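Local coordinates for protein ferric-chelate reductase (NAD(P)H) (Archaeoglobus fulgidus, PDB 1I0R) that reduces chelated ferric iron to ferrous iron with NADH or NADPH as electron donor, working as an FMN-binding homodimer, at residues 98-103 against 112-117; 94-99 against 135-140; 48-53 against 80-85; 55-60 against 118-123. All coordinates share one frame; numbering follows the deposited sequence.

Interaction 1: 98-103 against 112-117; sequences GKTGVP and VIEAKV
Glu114 OE2 is gripped twice by one residue of the facing turn: Thr100 N donates to it over 2.9 Å with an N-H...O angle of 158°, and Thr100 OG1 donates to the same oxygen at 2.7 Å. The two donors arrive differently, the hydroxyl along the anti lone pair and the amide on the syn side, 31° out of the carboxylate plane. With CG anti to the backbone N (chi1 179°) and the chain extended beyond it, Glu114 reaches straight out from strand 109-122 to the loop. That loop is a type I beta turn from Gly98 to Gly101, closed by Gly101 N to Gly98 O at 2.9 Å, in the connection between strands 95-97 and 103-105; the carboxylate thus ties this short hairpin to the wall of the flavin reductase barrel. Glu114 OE1 accepts a hydrogen bond from a water at 2.5 Å, and that water in turn accepts from Lys99 N at 2.8 Å. A glutamine here would probably lose much of this hold, since its neutral amide offers one acceptor oxygen where the carboxylate serves both the threonine and the water. The methyl Thr100 CG2 lies beside the glutamate stem, 3.6 Å from Glu114 CG.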
loop_
_atom_site.group_PDB
_atom_site.type_symbol
_atom_site.label_atom_id
_atom_site.label_comp_id
_atom_site.label_asym_id
_atom_site.label_seq_id
_atom_site.Cartn_x
_atom_site.Cartn_y
_atom_site.Cartn_z
ATOM N N GLY B 98 -22.916 -1.745 -8.948
ATOM C CA GLY B 98 -22.232 -1.695 -10.225
ATOM C C GLY B 98 -22.574 -2.847 -11.151
ATOM O O GLY B 98 -23.244 -3.794 -10.744
ATOM N N LYS B 99 -22.094 -2.767 -12.391
ATOM C CA LYS B 99 -22.339 -3.818 -13.379
ATOM C C LYS B 99 -21.831 -5.189 -12.905
ATOM O O LYS B 99 -22.393 -6.223 -13.265
ATOM C CB LYS B 99 -21.690 -3.452 -14.720
ATOM C CG LYS B 99 -22.349 -2.281 -15.430
ATOM C CD LYS B 99 -21.716 -1.994 -16.799
ATOM C CE LYS B 99 -22.491 -0.883 -17.506
ATOM N NZ LYS B 99 -21.891 -0.463 -18.813
ATOM N N THR B 100 -20.781 -5.201 -12.085
ATOM C CA THR B 100 -20.243 -6.469 -11.586
ATOM C C THR B 100 -21.112 -7.089 -10.504
ATOM O O THR B 100 -20.894 -8.241 -10.126
ATOM C CB THR B 100 -18.856 -6.312 -10.955
ATOM O OG1 THR B 100 -18.998 -5.594 -9.723
ATOM C CG2 THR B 100 -17.907 -5.596 -11.879
ATOM N N GLY B 101 -22.074 -6.327 -9.989
ATOM C CA GLY B 101 -22.944 -6.838 -8.950
ATOM C C GLY B 101 -22.541 -6.459 -7.538
ATOM O O GLY B 101 -23.276 -6.716 -6.584
ATOM N N VAL B 102 -21.368 -5.850 -7.377
ATOM C CA VAL B 102 -20.979 -5.488 -6.018
ATOM C C VAL B 102 -21.594 -4.172 -5.546
ATOM O O VAL B 102 -21.876 -3.281 -6.345
ATOM C CB VAL B 102 -19.443 -5.381 -5.869
ATOM C CG1 VAL B 102 -18.784 -6.638 -6.411
ATOM C CG2 VAL B 102 -18.933 -4.159 -6.582
ATOM N N PRO B 103 -21.830 -4.044 -4.232
ATOM C CA PRO B 103 -22.396 -2.804 -3.718
ATOM C C PRO B 103 -21.253 -1.795 -3.575
ATOM O O PRO B 103 -20.249 -2.089 -2.919
ATOM C CB PRO B 103 -22.975 -3.225 -2.362
ATOM C CG PRO B 103 -22.057 -4.282 -1.917
ATOM C CD PRO B 103 -21.771 -5.079 -3.182
ATOM N N VAL B 112 -14.717 5.797 -5.408
ATOM C CA VAL B 112 -15.088 4.387 -5.422
ATOM C C VAL B 112 -14.487 3.741 -6.652
ATOM O O VAL B 112 -14.362 4.376 -7.709
ATOM C CB VAL B 112 -16.632 4.150 -5.407
ATOM C CG1 VAL B 112 -17.183 4.524 -4.042
ATOM C CG2 VAL B 112 -17.323 4.953 -6.512
ATOM N N ILE B 113 -14.086 2.480 -6.505
ATOM C CA ILE B 113 -13.489 1.720 -7.585
ATOM C C ILE B 113 -14.166 0.370 -7.629
ATOM O O ILE B 113 -14.465 -0.204 -6.580
ATOM C CB ILE B 113 -11.970 1.513 -7.303
ATOM C CG1 ILE B 113 -11.292 2.880 -7.193
ATOM C CG2 ILE B 113 -11.344 0.621 -8.351
ATOM C CD1 ILE B 113 -9.871 2.799 -6.621
ATOM N N GLU B 114 -14.423 -0.123 -8.838
ATOM C CA GLU B 114 -15.045 -1.425 -9.024
ATOM C C GLU B 114 -14.034 -2.273 -9.788
ATOM O O GLU B 114 -13.402 -1.782 -10.740
ATOM C CB GLU B 114 -16.351 -1.250 -9.816
ATOM C CG GLU B 114 -17.102 -2.514 -10.099
ATOM C CD GLU B 114 -18.440 -2.238 -10.788
ATOM O OE1 GLU B 114 -18.595 -1.154 -11.395
ATOM O OE2 GLU B 114 -19.318 -3.117 -10.721
ATOM N N ALA B 115 -13.857 -3.531 -9.377
ATOM C CA ALA B 115 -12.876 -4.404 -10.040
ATOM C C ALA B 115 -13.313 -5.859 -10.203
ATOM O O ALA B 115 -14.095 -6.365 -9.400
ATOM C CB ALA B 115 -11.523 -4.354 -9.251
ATOM N N LYS B 116 -12.844 -6.521 -11.264
ATOM C CA LYS B 116 -13.136 -7.943 -11.450
ATOM C C LYS B 116 -11.816 -8.672 -11.141
ATOM O O LYS B 116 -10.753 -8.246 -11.608
ATOM C CB LYS B 116 -13.603 -8.287 -12.882
ATOM C CG LYS B 116 -12.567 -8.048 -13.967
ATOM C CD LYS B 116 -12.995 -8.628 -15.317
ATOM C CE LYS B 116 -11.799 -8.651 -16.298
ATOM N NZ LYS B 116 -12.163 -9.161 -17.668
ATOM N N VAL B 117 -11.893 -9.724 -10.335
ATOM C CA VAL B 117 -10.707 -10.502 -9.961
ATOM C C VAL B 117 -10.105 -11.244 -11.139
ATOM O O VAL B 117 -10.794 -12.020 -11.823
ATOM C CB VAL B 117 -11.021 -11.539 -8.843
ATOM C CG1 VAL B 117 -9.742 -12.393 -8.537
ATOM C CG2 VAL B 117 -11.518 -10.815 -7.586
HETATM O O HOH W 1 -20.642 -0.431 -12.630
#

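Interaction 2: 94-99 against 135-140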
loop_
_atom_site.group_PDB
_atom_site.type_symbol
_atom_site.label_atom_id
_atom_site.label_comp_id
_atom_site.label_asym_id
_atom_site.label_seq_id
_atom_site.Cartn_x
_atom_site.Cartn_y
_atom_site.Cartn_z
ATOM N N GLU B 94 -25.636 4.904 2.225
ATOM C CA GLU B 94 -25.798 5.263 0.826
ATOM C C GLU B 94 -24.857 4.438 -0.040
ATOM O O GLU B 94 -23.644 4.451 0.166
ATOM C CB GLU B 94 -25.497 6.741 0.609
ATOM C CG GLU B 94 -25.323 7.097 -0.868
ATOM C CD GLU B 94 -24.930 8.550 -1.109
ATOM O OE1 GLU B 94 -25.851 9.388 -1.278
ATOM O OE2 GLU B 94 -23.706 8.856 -1.128
ATOM N N TYR B 95 -25.417 3.732 -1.017
ATOM C CA TYR B 95 -24.625 2.902 -1.931
ATOM C C TYR B 95 -25.392 2.671 -3.224
ATOM O O TYR B 95 -26.574 3.020 -3.332
ATOM C CB TYR B 95 -24.291 1.546 -1.283
ATOM C CG TYR B 95 -25.443 0.553 -1.240
ATOM C CD1 TYR B 95 -25.640 -0.348 -2.281
ATOM C CD2 TYR B 95 -26.337 0.528 -0.165
ATOM C CE1 TYR B 95 -26.702 -1.256 -2.265
ATOM C CE2 TYR B 95 -27.412 -0.381 -0.136
ATOM C CZ TYR B 95 -27.582 -1.264 -1.192
ATOM O OH TYR B 95 -28.642 -2.149 -1.206
ATOM N N LYS B 96 -24.717 2.083 -4.203
ATOM C CA LYS B 96 -25.331 1.770 -5.482
ATOM C C LYS B 96 -24.730 0.456 -5.945
ATOM O O LYS B 96 -23.747 -0.027 -5.368
ATOM C CB LYS B 96 -25.060 2.885 -6.504
ATOM C CG LYS B 96 -23.596 3.103 -6.828
ATOM C CD LYS B 96 -23.429 4.310 -7.716
ATOM C CE LYS B 96 -21.995 4.466 -8.182
ATOM N NZ LYS B 96 -21.847 5.677 -9.050
ATOM N N THR B 97 -25.313 -0.148 -6.962
ATOM C CA THR B 97 -24.774 -1.412 -7.438
ATOM C C THR B 97 -24.173 -1.309 -8.833
ATOM O O THR B 97 -24.819 -0.854 -9.787
ATOM C CB THR B 97 -25.857 -2.504 -7.429
ATOM O OG1 THR B 97 -26.375 -2.646 -6.100
ATOM C CG2 THR B 97 -25.289 -3.832 -7.902
ATOM N N GLY B 98 -22.916 -1.745 -8.948
ATOM C CA GLY B 98 -22.232 -1.695 -10.225
ATOM C C GLY B 98 -22.574 -2.847 -11.151
ATOM O O GLY B 98 -23.244 -3.794 -10.744
ATOM N N LYS B 99 -22.094 -2.767 -12.391
ATOM C CA LYS B 99 -22.339 -3.818 -13.379
ATOM C C LYS B 99 -21.831 -5.189 -12.905
ATOM O O LYS B 99 -22.393 -6.223 -13.265
ATOM C CB LYS B 99 -21.690 -3.452 -14.720
ATOM C CG LYS B 99 -22.349 -2.281 -15.430
ATOM C CD LYS B 99 -21.716 -1.994 -16.799
ATOM C CE LYS B 99 -22.491 -0.883 -17.506
ATOM N NZ LYS B 99 -21.891 -0.463 -18.813
ATOM N N ASP B 135 -14.435 0.256 -13.373
ATOM C CA ASP B 135 -15.031 1.589 -13.235
ATOM C C ASP B 135 -14.384 2.254 -12.039
ATOM O O ASP B 135 -13.826 1.575 -11.164
ATOM C CB ASP B 135 -16.554 1.551 -13.024
ATOM C CG ASP B 135 -17.218 2.907 -13.329
ATOM O OD1 ASP B 135 -18.420 3.073 -13.001
ATOM O OD2 ASP B 135 -16.549 3.810 -13.899
ATOM N N ALA B 136 -14.433 3.578 -12.002
ATOM C CA ALA B 136 -13.860 4.314 -10.902
ATOM C C ALA B 136 -14.337 5.744 -11.031
ATOM O O ALA B 136 -14.430 6.274 -12.148
ATOM C CB ALA B 136 -12.332 4.255 -10.967
ATOM N N GLU B 137 -14.651 6.366 -9.903
ATOM C CA GLU B 137 -15.106 7.745 -9.921
ATOM C C GLU B 137 -14.735 8.519 -8.666
ATOM O O GLU B 137 -14.650 7.952 -7.566
ATOM C CB GLU B 137 -16.622 7.785 -10.133
ATOM C CG GLU B 137 -17.451 7.109 -9.050
ATOM C CD GLU B 137 -18.925 7.009 -9.445
ATOM O OE1 GLU B 137 -19.385 5.899 -9.812
ATOM O OE2 GLU B 137 -19.610 8.055 -9.407
ATOM N N VAL B 138 -14.471 9.809 -8.841
ATOM C CA VAL B 138 -14.160 10.672 -7.714
ATOM C C VAL B 138 -15.520 11.237 -7.327
ATOM O O VAL B 138 -16.246 11.738 -8.186
ATOM C CB VAL B 138 -13.210 11.814 -8.109
ATOM C CG1 VAL B 138 -13.011 12.741 -6.920
ATOM C CG2 VAL B 138 -11.863 11.236 -8.556
ATOM N N LEU B 139 -15.867 11.145 -6.046
ATOM C CA LEU B 139 -17.175 11.593 -5.561
ATOM C C LEU B 139 -17.168 12.887 -4.759
ATOM O O LEU B 139 -18.167 13.620 -4.730
ATOM C CB LEU B 139 -17.792 10.504 -4.686
ATOM C CG LEU B 139 -17.892 9.107 -5.293
ATOM C CD1 LEU B 139 -18.308 8.119 -4.207
ATOM C CD2 LEU B 139 -18.878 9.113 -6.457
ATOM N N LYS B 140 -16.058 13.159 -4.091
ATOM C CA LYS B 140 -15.954 14.344 -3.253
ATOM C C LYS B 140 -14.590 14.990 -3.346
ATOM O O LYS B 140 -13.595 14.359 -3.711
ATOM C CB LYS B 140 -16.201 13.987 -1.785
ATOM C CG LYS B 140 -17.470 13.203 -1.498
ATOM C CD LYS B 140 -17.397 12.557 -0.103
ATOM C CE LYS B 140 -17.258 13.578 1.027
ATOM N NZ LYS B 140 -18.559 14.205 1.420
#
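Two antiparallel elements meet at this surface contact: the short strand 95-97, which pairs with strand 103-105, and the end of barrel strand 126-138. A single ion pair joins them. Lys96 NZ donates to Glu137 OE1 at 2.6 Å, a salt bridge with a hydrogen bond in it, and the ammonium lies on the syn side of that oxygen but 33° out of the carboxylate plane. The second oxygen is less close, with Glu137 OE2 3.3 Å from Lys96 NZ, so the grip is one-sided. The side chains approach from opposite directions and meet at their charged ends. In both, CG sits between the backbone N and the carbonyl carbon (chi1 62° in each), and both chains run extended beyond it, which lets them span the space between the strands. The lysine methylene next to the charge follows it in, Lys96 CE lying 3.4 Å from Glu137 OE1. Asp135 OD1, 5.8 Å from Lys96 NZ, makes no contact but probably adds to the negative field there. Backbone bonds from Lys96 to Leu104 and from Glu137 to Val112 fix each partner in its own sheet. The result is an inter-sheet salt bridge linking a peripheral two-stranded hairpin to the rim of an antiparallel barrel.

Interaction 3: 48-53 against 80-85; sequences KENDTH and GFRKSS
The backbones come closest at Asn50 and Arg82, whose CA atoms are 7.0 Å apart, where the approach to helix 51-59 faces the loop between helices 73-78 and 86-90. Arg82 closes that gap with its side chain. CG is anti to the backbone N (chi1 -166°), but the chain then bends at chi2 and chi3, and this folding brings the guanidinium back over the start of the helix. The clearest link is the salt bridge from Arg82 NH2 to Asp51 OD2 at 2.8 Å. The oxygen lies at the edge of the guanidinium, in its plane, while the carboxylate itself is turned almost perpendicular, the two planes being 85° apart. Over one face of the guanidinium stands Glu49 O, 4.0 Å from Arg82 CZ. Both segments contribute residues to the FMN site: 48-53 supplies Lys48 to Thr52, and 80-85 supplies Arg82, Lys83 and Ser84, so the ion pair joins the helix start to the 80-85 loop within one binding site. A water adds a second bridge, accepting from Thr52 N at 3.1 Å and from Arg82 NH1 at 3.1 Å, which connects the guanidinium to the first turn of the helix. Asn50 ND2 is hydrogen-bonded to Gln27 OE1, another FMN-site residue. The exact placement of the guanidinium is doubtful: Arg82 NH1 is modelled too close to Asn50, and Arg82 NH2 lies 2.7 Å from Asp51 N, although both are donors. At the far end of the loop, Ser85 N-caps helix 86-90 through its side chain.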
loop_
_atom_site.group_PDB
_atom_site.type_symbol
_atom_site.label_atom_id
_atom_site.label_comp_id
_atom_site.label_asym_id
_atom_site.label_seq_id
_atom_site.Cartn_x
_atom_site.Cartn_y
_atom_site.Cartn_z
ATOM N N LYS B 48 -8.518 -14.688 5.534
ATOM C CA LYS B 48 -9.336 -15.845 5.160
ATOM C C LYS B 48 -10.522 -16.130 6.057
ATOM O O LYS B 48 -11.466 -16.810 5.640
ATOM C CB LYS B 48 -8.468 -17.097 5.070
ATOM C CG LYS B 48 -7.582 -17.121 3.835
ATOM C CD LYS B 48 -6.713 -18.363 3.813
ATOM C CE LYS B 48 -5.861 -18.376 2.560
ATOM N NZ LYS B 48 -5.013 -19.595 2.450
ATOM N N GLU B 49 -10.490 -15.596 7.268
ATOM C CA GLU B 49 -11.584 -15.824 8.214
ATOM C C GLU B 49 -12.768 -14.870 8.042
ATOM O O GLU B 49 -13.830 -15.082 8.635
ATOM C CB GLU B 49 -11.050 -15.726 9.645
ATOM C CG GLU B 49 -9.937 -16.720 9.938
ATOM C CD GLU B 49 -9.412 -16.630 11.359
ATOM O OE1 GLU B 49 -8.968 -15.529 11.771
ATOM O OE2 GLU B 49 -9.435 -17.668 12.067
ATOM N N ASN B 50 -12.601 -13.837 7.222
ATOM C CA ASN B 50 -13.654 -12.839 7.005
ATOM C C ASN B 50 -14.701 -13.202 5.953
ATOM O O ASN B 50 -14.396 -13.832 4.948
ATOM C CB ASN B 50 -13.044 -11.485 6.605
ATOM C CG ASN B 50 -11.961 -11.023 7.558
ATOM O OD1 ASN B 50 -11.829 -11.534 8.673
ATOM N ND2 ASN B 50 -11.184 -10.041 7.124
ATOM N N ASP B 51 -15.946 -12.789 6.178
ATOM C CA ASP B 51 -16.986 -13.084 5.208
ATOM C C ASP B 51 -16.749 -12.401 3.862
ATOM O O ASP B 51 -17.092 -12.956 2.811
ATOM C CB ASP B 51 -18.366 -12.683 5.748
ATOM C CG ASP B 51 -18.781 -13.503 6.957
ATOM O OD1 ASP B 51 -18.552 -14.736 6.967
ATOM O OD2 ASP B 51 -19.359 -12.913 7.904
ATOM N N THR B 52 -16.155 -11.206 3.887
ATOM C CA THR B 52 -15.893 -10.485 2.649
ATOM C C THR B 52 -14.866 -11.267 1.826
ATOM O O THR B 52 -14.965 -11.327 0.598
ATOM C CB THR B 52 -15.412 -9.040 2.943
ATOM O OG1 THR B 52 -16.413 -8.354 3.716
ATOM C CG2 THR B 52 -15.206 -8.257 1.640
ATOM N N HIS B 53 -13.886 -11.874 2.496
ATOM C CA HIS B 53 -12.897 -12.675 1.781
ATOM C C HIS B 53 -13.635 -13.765 0.981
ATOM O O HIS B 53 -13.410 -13.949 -0.222
ATOM C CB HIS B 53 -11.921 -13.341 2.779
ATOM C CG HIS B 53 -11.134 -14.477 2.191
ATOM N ND1 HIS B 53 -9.861 -14.329 1.670
ATOM C CD2 HIS B 53 -11.467 -15.776 1.995
ATOM C CE1 HIS B 53 -9.451 -15.483 1.174
ATOM N NE2 HIS B 53 -10.411 -16.377 1.358
ATOM N N GLY B 80 -16.640 -3.072 10.845
ATOM C CA GLY B 80 -15.555 -3.754 11.525
ATOM C C GLY B 80 -15.965 -4.849 12.500
ATOM O O GLY B 80 -15.169 -5.245 13.356
ATOM N N PHE B 81 -17.199 -5.339 12.388
ATOM C CA PHE B 81 -17.677 -6.399 13.279
ATOM C C PHE B 81 -17.561 -7.760 12.612
ATOM O O PHE B 81 -18.142 -7.991 11.551
ATOM C CB PHE B 81 -19.145 -6.176 13.679
ATOM C CG PHE B 81 -19.359 -4.994 14.581
ATOM C CD1 PHE B 81 -18.768 -4.947 15.844
ATOM C CD2 PHE B 81 -20.136 -3.913 14.160
ATOM C CE1 PHE B 81 -18.942 -3.841 16.678
ATOM C CE2 PHE B 81 -20.318 -2.801 14.983
ATOM C CZ PHE B 81 -19.717 -2.765 16.248
ATOM N N ARG B 82 -16.806 -8.656 13.240
ATOM C CA ARG B 82 -16.629 -10.001 12.709
ATOM C C ARG B 82 -17.973 -10.730 12.779
ATOM O O ARG B 82 -18.141 -11.808 12.204
ATOM C CB ARG B 82 -15.561 -10.748 13.524
ATOM C CG ARG B 82 -15.033 -12.043 12.893
ATOM C CD ARG B 82 -14.625 -11.827 11.435
ATOM N NE ARG B 82 -15.758 -12.036 10.536
ATOM C CZ ARG B 82 -15.807 -11.638 9.267
ATOM N NH1 ARG B 82 -14.784 -10.989 8.726
ATOM N NH2 ARG B 82 -16.873 -11.915 8.530
ATOM N N LYS B 83 -18.932 -10.136 13.489
ATOM C CA LYS B 83 -20.262 -10.727 13.614
ATOM C C LYS B 83 -21.375 -9.680 13.578
ATOM O O LYS B 83 -21.617 -8.968 14.554
ATOM C CB LYS B 83 -20.364 -11.561 14.899
ATOM C CG LYS B 83 -20.491 -13.061 14.639
ATOM C CD LYS B 83 -21.802 -13.395 13.929
ATOM C CE LYS B 83 -21.734 -14.743 13.213
ATOM N NZ LYS B 83 -21.351 -15.871 14.114
ATOM N N SER B 84 -22.050 -9.605 12.435
ATOM C CA SER B 84 -23.146 -8.664 12.228
ATOM C C SER B 84 -23.912 -9.082 10.974
ATOM O O SER B 84 -23.354 -9.723 10.085
ATOM C CB SER B 84 -22.600 -7.244 12.053
ATOM O OG SER B 84 -21.777 -7.148 10.900
ATOM N N SER B 85 -25.188 -8.721 10.908
ATOM C CA SER B 85 -26.020 -9.070 9.762
ATOM C C SER B 85 -25.831 -8.096 8.601
ATOM O O SER B 85 -25.320 -6.992 8.779
ATOM C CB SER B 85 -27.496 -9.083 10.164
ATOM O OG SER B 85 -27.933 -7.784 10.521
HETATM O O HOH W 2 -15.921 -9.387 6.348
#

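Interaction 4: 55-60 against 118-123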
loop_
_atom_site.group_PDB
_atom_site.type_symbol
_atom_site.label_atom_id
_atom_site.label_comp_id
_atom_site.label_asym_id
_atom_site.label_seq_id
_atom_site.Cartn_x
_atom_site.Cartn_y
_atom_site.Cartn_z
ATOM N N ALA B 55 -16.742 -13.870 0.045
ATOM C CA ALA B 55 -17.629 -13.307 -0.978
ATOM C C ALA B 55 -16.822 -12.961 -2.223
ATOM O O ALA B 55 -17.261 -13.176 -3.347
ATOM C CB ALA B 55 -18.342 -12.058 -0.447
ATOM N N VAL B 56 -15.620 -12.429 -2.025
ATOM C CA VAL B 56 -14.804 -12.093 -3.164
ATOM C C VAL B 56 -14.345 -13.386 -3.817
ATOM O O VAL B 56 -14.293 -13.486 -5.037
ATOM C CB VAL B 56 -13.577 -11.243 -2.753
ATOM C CG1 VAL B 56 -12.680 -10.973 -3.980
ATOM C CG2 VAL B 56 -14.047 -9.933 -2.168
ATOM N N LYS B 57 -14.020 -14.386 -3.011
ATOM C CA LYS B 57 -13.567 -15.650 -3.570
ATOM C C LYS B 57 -14.629 -16.288 -4.470
ATOM O O LYS B 57 -14.323 -16.793 -5.547
ATOM C CB LYS B 57 -13.170 -16.622 -2.454
ATOM C CG LYS B 57 -12.450 -17.852 -2.993
ATOM C CD LYS B 57 -11.834 -18.712 -1.900
ATOM C CE LYS B 57 -10.885 -19.749 -2.508
ATOM N NZ LYS B 57 -9.758 -19.134 -3.302
ATOM N N GLU B 58 -15.884 -16.229 -4.040
ATOM C CA GLU B 58 -16.984 -16.817 -4.803
ATOM C C GLU B 58 -17.461 -15.994 -6.002
ATOM O O GLU B 58 -17.654 -16.531 -7.098
ATOM C CB GLU B 58 -18.172 -17.065 -3.873
ATOM C CG GLU B 58 -17.874 -18.026 -2.749
ATOM C CD GLU B 58 -19.042 -18.165 -1.791
ATOM O OE1 GLU B 58 -20.103 -18.671 -2.226
ATOM O OE2 GLU B 58 -18.905 -17.761 -0.613
ATOM N N SER B 59 -17.647 -14.690 -5.803
ATOM C CA SER B 59 -18.144 -13.819 -6.866
ATOM C C SER B 59 -17.145 -13.351 -7.904
ATOM O O SER B 59 -17.523 -13.026 -9.024
ATOM C CB SER B 59 -18.792 -12.582 -6.257
ATOM O OG SER B 59 -17.799 -11.701 -5.746
ATOM N N GLY B 60 -15.869 -13.290 -7.536
ATOM C CA GLY B 60 -14.876 -12.821 -8.479
ATOM C C GLY B 60 -14.912 -11.312 -8.692
ATOM O O GLY B 60 -14.453 -10.830 -9.721
ATOM N N VAL B 118 -8.808 -11.037 -11.363
ATOM C CA VAL B 118 -8.121 -11.704 -12.458
ATOM C C VAL B 118 -7.038 -12.640 -11.943
ATOM O O VAL B 118 -6.491 -13.419 -12.709
ATOM C CB VAL B 118 -7.484 -10.694 -13.446
ATOM C CG1 VAL B 118 -8.586 -9.922 -14.187
ATOM C CG2 VAL B 118 -6.559 -9.742 -12.692
ATOM N N LYS B 119 -6.723 -12.566 -10.654
ATOM C CA LYS B 119 -5.718 -13.451 -10.074
ATOM C C LYS B 119 -5.813 -13.444 -8.570
ATOM O O LYS B 119 -6.218 -12.447 -7.965
ATOM C CB LYS B 119 -4.300 -13.019 -10.477
ATOM C CG LYS B 119 -3.207 -14.041 -10.108
ATOM C CD LYS B 119 -1.823 -13.516 -10.471
ATOM C CE LYS B 119 -0.699 -14.494 -10.100
ATOM N NZ LYS B 119 -0.656 -15.713 -10.960
ATOM N N GLU B 120 -5.472 -14.574 -7.974
ATOM C CA GLU B 120 -5.460 -14.697 -6.529
ATOM C C GLU B 120 -4.074 -15.162 -6.117
ATOM O O GLU B 120 -3.525 -16.089 -6.699
ATOM C CB GLU B 120 -6.507 -15.701 -6.050
ATOM C CG GLU B 120 -7.939 -15.225 -6.177
ATOM C CD GLU B 120 -8.932 -16.271 -5.678
ATOM O OE1 GLU B 120 -8.483 -17.283 -5.084
ATOM O OE2 GLU B 120 -10.160 -16.084 -5.868
ATOM N N CYS B 121 -3.517 -14.492 -5.116
ATOM C CA CYS B 121 -2.196 -14.791 -4.600
ATOM C C CYS B 121 -2.399 -15.234 -3.153
ATOM O O CYS B 121 -2.637 -14.417 -2.277
ATOM C CB CYS B 121 -1.356 -13.517 -4.664
ATOM S SG CYS B 121 0.343 -13.667 -4.099
ATOM N N ASP B 122 -2.313 -16.538 -2.905
ATOM C CA ASP B 122 -2.501 -17.053 -1.556
ATOM C C ASP B 122 -1.240 -16.851 -0.721
ATOM O O ASP B 122 -0.181 -17.381 -1.070
ATOM C CB ASP B 122 -2.837 -18.537 -1.624
ATOM C CG ASP B 122 -3.303 -19.086 -0.295
ATOM O OD1 ASP B 122 -2.580 -18.983 0.720
ATOM O OD2 ASP B 122 -4.430 -19.640 -0.270
ATOM N N VAL B 123 -1.342 -16.094 0.373
ATOM C CA VAL B 123 -0.175 -15.850 1.215
ATOM C C VAL B 123 -0.279 -16.405 2.631
ATOM O O VAL B 123 0.330 -15.891 3.569
ATOM C CB VAL B 123 0.197 -14.343 1.246
ATOM C CG1 VAL B 123 0.611 -13.902 -0.174
ATOM C CG2 VAL B 123 -0.986 -13.506 1.741
HETATM O O HOH W 3 -12.091 -14.484 -6.862
HETATM O O HOH W 4 -11.703 -18.174 -6.251
#
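Lys57 on helix 51-59 meets Glu120 on strand 109-122, so the contact joins a helix lying outside the antiparallel barrel to one of the barrel's strands. The direct interaction is ionic: Lys57 NZ stands 2.9 Å from Glu120 OE1, a salt bridge between side chains that cross at about a right angle. Lys57 runs extended from the helix and turns at its last torsion (chi4 59°), swinging NZ round to the carboxylate, while Glu120 points straight out from its strand. Water-mediated bonds come next, and they use the other oxygen. Glu120 OE2 accepts at 2.6 Å from a water that also donates to Lys57 O at 3.0 Å. Glu120 OE2 is also 2.7 Å from a second water, itself 3.0 Å from Val56 O; that water has more acceptors within reach than protons to give, so its two bonds may not exist together. The carboxylate is thereby divided, one oxygen for the ammonium and one for water leading to helix carbonyls. A glutamine in place of Glu120 would probably leave the ammonium of Lys57 without its negative mate and weaken the tie between strand and helix. Backbone and hydroxyl bonds finish the helix: Ser59 N and Ser59 OG each donate to Ala55 O at 2.9 Å, reaching it from opposite faces of the carbonyl plane.

In the fold
Along the chain, interaction 3 closes before interactions 1 and 2 open, both of which start from the region of strand 95-97 and share Gly98 and Lys99. Interactions 1 and 2, with centres 9 Å apart, end on the neighbouring barrel strands 109-122 and 126-138, so the small hairpin is held to the barrel at two adjacent points. Strand 109-122 continues into interaction 4, whose centre is 14 Å from that of interaction 1. Interactions 3 and 4 use the two ends of helix 51-59 and touch through the salt bridge of Lys48 with Asp122. Helix 51-59 thus has FMN-site residues at its start and meets barrel strand 109-122 near its end.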